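Local structure of receptor-type adenylate cyclase gresag 4.3 (Trypanosoma brucei, 1FX4) at residues T40-R43 and L44-L48; A78-L81 and Q82-L86. The protein converts ATP to 3',5'-cyclic AMP and diphosphate with the help of magnesium, the chain here being the catalytic domain of a membrane-spanning, receptor-type cyclase. All coordinates share one frame; numbering follows the deposited sequence.

Contact 1: residues T40-R43 and L44-L48; sequences THHR and LIRSL
The torsions of His41 and Ile45 bring the imidazole and the CD1 methyl together: CG of His41 stands opposite its backbone N (chi1 159°) and so beside its carbonyl carbon, while Ile45 turns CG1 back beside its backbone N (chi1 -66°) and extends it straight to CD1. That methyl settles over one face of the imidazole, off-centre toward the rim, in a CH-pi contact with Ile45 CD1 3.6 Å from the centroid of the His41 ring. Isoleucine suits this buried place: the CG1-CD1 arm supplies an apolar methyl for the ring face, while the side chain also packs on Phe64 and Ile66 of strand 63-68 and on Leu81. The ring's rotation is further fixed at its edge, where His41 ND1 and His42 ND1 lie 2.9 Å apart in a hydrogen bond; one nitrogen must carry the proton and the other accept it, a double role histidine can fill.

On the next flank His42 and Arg46 run side by side. The guanidinium stands nearly perpendicular to the imidazole, Arg46 NH1 coming to the ring edge 3.6 Å from His42 CD2, and its NH2 is held by a salt bridge to Glu56. Ser47 suits the exposed side: its OG gives a hydrogen bond of 2.9 Å to Arg43 O, which also takes the Ser47 N-H at 3.1 Å from the opposite face of the carbonyl plane, so one oxygen is gripped twice. Thr40 and Leu44 lie alongside each other. This is i to i+4 packing on an amphipathic alpha-helix, 34-51, of the class III cyclase catalytic domain, with His41 on the face near the magnesium-binding Asp62.

Contact 2: residues A78-L81 and Q82-L86; sequences AQEL and QLCFL. Unlike the reference sequence in segment 82-86: Cys84 (reference Arg).
Leu81 meets Phe85 one helical turn on, and its side chain can be followed outward. CB lies 3.1 Å from Gln82 N, the closeness of chain neighbours; CG, swung opposite the backbone N (chi1 -173°), comes within 4.0 Å of Phe85 CE1. At the tip, CD2 reaches the phenyl ring 3.7 Å from Phe85 CD1, an off-centre CH-pi contact crossing at a slant. Leucine's fork suits the spot, one methyl meeting the ring while the whole chain stays buried among Leu48 and Val134.

The Phe85 ring also lies close to the backbone, its CD1 3.2 Å from Leu81 O, the oxygen that accepts the Phe85 N-H at 3.0 Å in a nearly straight bond. On another flank Glu80 CG, anti to the backbone N, lies 3.7 Å from Cys84 SG; this cysteine replaces the arginine of the reference sequence. Leu83 runs alongside Gln79, Leu83 CD1 4.0 Å from Gln79 CG. Gln82 suits the buried side because its amide is satisfied at both ends, NE2 by Val134 O and OE1 by Arg222. Such i to i+4 pairs mark an amphipathic alpha-helix, here 71-87, packed on the mixed beta-sheet of the class III cyclase domain.

In the fold
Contacts 1 and 2 lie on neighbouring helices, 34-51 and 71-87, whose facing sides pack together, with the contact centres 10 Å apart. Phe85 of contact 2 links the two: its CE2 is 3.4 Å from His41 CD2, the rings being nearly perpendicular, and its CE1 is 3.7 Å from Leu44 CD1. Farther along, Leu48 CD1 packs 3.5 Å from Leu81 CA. Contact 1 is the nearer to the metal site: the His41 side chain is about 4 Å from that of Asp62, a magnesium ligand together with Asp19, and about 8 Å from the ion. The Phe85 side chain is about 12 Å from the bound magnesium ion, with the His41 ring it packs on lying nearer to the metal.

Contact 1: residues T40-R43 and L44-L48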
loop_
_atom_site.group_PDB
_atom_site.type_symbol
_atom_site.label_atom_id
_atom_site.label_comp_id
_atom_site.label_asym_id
_atom_site.label_seq_id
_atom_site.Cartn_x
_atom_site.Cartn_y
_atom_site.Cartn_z
ATOM N N THR A 40 13.804 11.342 0.049
ATOM C CA THR A 40 14.650 11.707 -1.091
ATOM C C THR A 40 14.173 10.912 -2.310
ATOM O O THR A 40 14.004 11.458 -3.402
ATOM C CB THR A 40 16.134 11.405 -0.781
ATOM O OG1 THR A 40 16.552 12.224 0.321
ATOM C CG2 THR A 40 17.022 11.687 -1.978
ATOM N N HIS A 41 13.918 9.622 -2.092
ATOM C CA HIS A 41 13.430 8.716 -3.128
ATOM C C HIS A 41 12.170 9.308 -3.761
ATOM O O HIS A 41 12.083 9.405 -4.996
ATOM C CB HIS A 41 13.170 7.336 -2.475
ATOM C CG HIS A 41 12.228 6.445 -3.227
ATOM N ND1 HIS A 41 10.859 6.538 -3.106
ATOM C CD2 HIS A 41 12.463 5.349 -3.989
ATOM C CE1 HIS A 41 10.291 5.539 -3.760
ATOM N NE2 HIS A 41 11.244 4.802 -4.303
ATOM N N HIS A 42 11.220 9.748 -2.928
ATOM C CA HIS A 42 9.979 10.332 -3.465
ATOM C C HIS A 42 10.236 11.610 -4.266
ATOM O O HIS A 42 9.619 11.841 -5.304
ATOM C CB HIS A 42 8.979 10.638 -2.360
ATOM C CG HIS A 42 8.235 9.432 -1.875
ATOM N ND1 HIS A 42 8.795 8.175 -1.860
ATOM C CD2 HIS A 42 6.969 9.286 -1.419
ATOM C CE1 HIS A 42 7.907 7.303 -1.417
ATOM N NE2 HIS A 42 6.788 7.951 -1.141
ATOM N N ARG A 43 11.128 12.451 -3.761
ATOM C CA ARG A 43 11.434 13.698 -4.466
ATOM C C ARG A 43 12.077 13.424 -5.820
ATOM O O ARG A 43 11.736 14.062 -6.809
ATOM C CB ARG A 43 12.359 14.594 -3.637
ATOM C CG ARG A 43 11.667 15.445 -2.620
ATOM C CD ARG A 43 12.587 16.580 -2.155
ATOM N NE ARG A 43 13.959 16.124 -1.933
ATOM C CZ ARG A 43 14.389 15.506 -0.834
ATOM N NH1 ARG A 43 13.563 15.267 0.176
ATOM N NH2 ARG A 43 15.651 15.099 -0.766
ATOM N N LEU A 44 13.021 12.484 -5.868
ATOM C CA LEU A 44 13.695 12.152 -7.121
ATOM C C LEU A 44 12.699 11.618 -8.128
ATOM O O LEU A 44 12.665 12.061 -9.283
ATOM C CB LEU A 44 14.797 11.109 -6.917
ATOM C CG LEU A 44 15.976 11.475 -6.016
ATOM C CD1 LEU A 44 16.907 10.271 -5.922
ATOM C CD2 LEU A 44 16.718 12.685 -6.601
ATOM N N ILE A 45 11.879 10.662 -7.695
ATOM C CA ILE A 45 10.900 10.093 -8.605
ATOM C C ILE A 45 9.875 11.109 -9.104
ATOM O O ILE A 45 9.538 11.115 -10.274
ATOM C CB ILE A 45 10.226 8.838 -8.006
ATOM C CG1 ILE A 45 11.291 7.745 -7.860
ATOM C CG2 ILE A 45 9.070 8.395 -8.887
ATOM C CD1 ILE A 45 10.797 6.475 -7.120
ATOM N N ARG A 46 9.398 11.975 -8.222
ATOM C CA ARG A 46 8.428 12.988 -8.630
ATOM C C ARG A 46 9.018 14.004 -9.617
ATOM O O ARG A 46 8.307 14.493 -10.491
ATOM C CB ARG A 46 7.805 13.665 -7.415
ATOM C CG ARG A 46 6.841 12.726 -6.713
ATOM C CD ARG A 46 6.289 13.267 -5.417
ATOM N NE ARG A 46 5.191 12.409 -4.987
ATOM C CZ ARG A 46 4.965 12.007 -3.740
ATOM N NH1 ARG A 46 5.761 12.385 -2.750
ATOM N NH2 ARG A 46 3.925 11.218 -3.492
ATOM N N SER A 47 10.319 14.275 -9.508
ATOM C CA SER A 47 10.986 15.186 -10.444
ATOM C C SER A 47 11.006 14.538 -11.822
ATOM O O SER A 47 10.873 15.217 -12.837
ATOM C CB SER A 47 12.433 15.468 -10.015
ATOM O OG SER A 47 12.475 16.086 -8.740
ATOM N N LEU A 48 11.227 13.224 -11.850
ATOM C CA LEU A 48 11.279 12.468 -13.097
ATOM C C LEU A 48 9.896 12.384 -13.729
ATOM O O LEU A 48 9.762 12.489 -14.960
ATOM C CB LEU A 48 11.834 11.064 -12.846
ATOM C CG LEU A 48 13.320 11.064 -12.490
ATOM C CD1 LEU A 48 13.752 9.700 -11.989
ATOM C CD2 LEU A 48 14.121 11.464 -13.720
#

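Contact 2: residues A78-L81 and Q82-L86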
loop_
_atom_site.group_PDB
_atom_site.type_symbol
_atom_site.label_atom_id
_atom_site.label_comp_id
_atom_site.label_asym_id
_atom_site.label_seq_id
_atom_site.Cartn_x
_atom_site.Cartn_y
_atom_site.Cartn_z
ATOM N N ALA A 78 12.315 5.427 -16.358
ATOM C CA ALA A 78 12.877 4.284 -15.634
ATOM C C ALA A 78 14.406 4.257 -15.699
ATOM O O ALA A 78 15.078 3.960 -14.710
ATOM C CB ALA A 78 12.301 2.987 -16.173
ATOM N N GLN A 79 14.954 4.568 -16.869
ATOM C CA GLN A 79 16.395 4.574 -17.034
ATOM C C GLN A 79 17.014 5.687 -16.212
ATOM O O GLN A 79 18.005 5.480 -15.518
ATOM C CB GLN A 79 16.761 4.731 -18.510
ATOM C CG GLN A 79 18.249 4.890 -18.741
ATOM C CD GLN A 79 18.622 4.561 -20.162
ATOM O OE1 GLN A 79 19.092 5.425 -20.907
ATOM N NE2 GLN A 79 18.394 3.313 -20.560
ATOM N N GLU A 80 16.411 6.871 -16.265
ATOM C CA GLU A 80 16.936 7.998 -15.516
ATOM C C GLU A 80 16.766 7.762 -14.020
ATOM O O GLU A 80 17.579 8.214 -13.218
ATOM C CB GLU A 80 16.262 9.302 -15.937
ATOM C CG GLU A 80 17.129 10.518 -15.677
ATOM C CD GLU A 80 18.512 10.408 -16.332
ATOM O OE1 GLU A 80 19.492 10.882 -15.713
ATOM O OE2 GLU A 80 18.616 9.842 -17.453
ATOM N N LEU A 81 15.722 7.029 -13.650
ATOM C CA LEU A 81 15.513 6.725 -12.241
ATOM C C LEU A 81 16.741 5.967 -11.723
ATOM O O LEU A 81 17.347 6.381 -10.750
ATOM C CB LEU A 81 14.232 5.904 -12.053
ATOM C CG LEU A 81 13.776 5.627 -10.610
ATOM C CD1 LEU A 81 12.319 5.188 -10.639
ATOM C CD2 LEU A 81 14.625 4.566 -9.936
ATOM N N GLN A 82 17.116 4.869 -12.378
ATOM C CA GLN A 82 18.267 4.089 -11.926
ATOM C C GLN A 82 19.559 4.917 -11.867
ATOM O O GLN A 82 20.321 4.837 -10.877
ATOM C CB GLN A 82 18.464 2.866 -12.809
ATOM C CG GLN A 82 17.266 1.914 -12.799
ATOM C CD GLN A 82 17.035 1.316 -11.428
ATOM O OE1 GLN A 82 17.925 1.339 -10.578
ATOM N NE2 GLN A 82 15.837 0.772 -11.206
ATOM N N LEU A 83 19.776 5.738 -12.897
ATOM C CA LEU A 83 20.965 6.576 -12.947
ATOM C C LEU A 83 20.985 7.659 -11.867
ATOM O O LEU A 83 22.017 7.896 -11.244
ATOM C CB LEU A 83 21.112 7.194 -14.339
ATOM C CG LEU A 83 21.461 6.168 -15.423
ATOM C CD1 LEU A 83 21.229 6.742 -16.804
ATOM C CD2 LEU A 83 22.920 5.701 -15.248
ATOM N N CYS A 84 19.843 8.306 -11.641
ATOM C CA CYS A 84 19.738 9.358 -10.637
ATOM C C CYS A 84 20.006 8.796 -9.249
ATOM O O CYS A 84 20.788 9.347 -8.487
ATOM C CB CYS A 84 18.347 10.009 -10.675
ATOM S SG CYS A 84 18.097 11.127 -12.128
ATOM N N PHE A 85 19.376 7.672 -8.936
ATOM C CA PHE A 85 19.571 7.038 -7.629
ATOM C C PHE A 85 21.021 6.594 -7.436
ATOM O O PHE A 85 21.568 6.682 -6.336
ATOM C CB PHE A 85 18.625 5.843 -7.486
ATOM C CG PHE A 85 17.254 6.215 -7.000
ATOM C CD1 PHE A 85 16.408 7.004 -7.770
ATOM C CD2 PHE A 85 16.803 5.766 -5.764
ATOM C CE1 PHE A 85 15.135 7.356 -7.309
ATOM C CE2 PHE A 85 15.528 6.117 -5.297
ATOM C CZ PHE A 85 14.696 6.904 -6.074
ATOM N N LEU A 86 21.659 6.141 -8.512
ATOM C CA LEU A 86 23.053 5.704 -8.439
ATOM C C LEU A 86 23.997 6.884 -8.197
ATOM O O LEU A 86 24.933 6.792 -7.406
ATOM C CB LEU A 86 23.476 5.004 -9.743
ATOM C CG LEU A 86 24.981 4.759 -9.946
ATOM C CD1 LEU A 86 25.532 3.839 -8.847
ATOM C CD2 LEU A 86 25.227 4.167 -11.310
#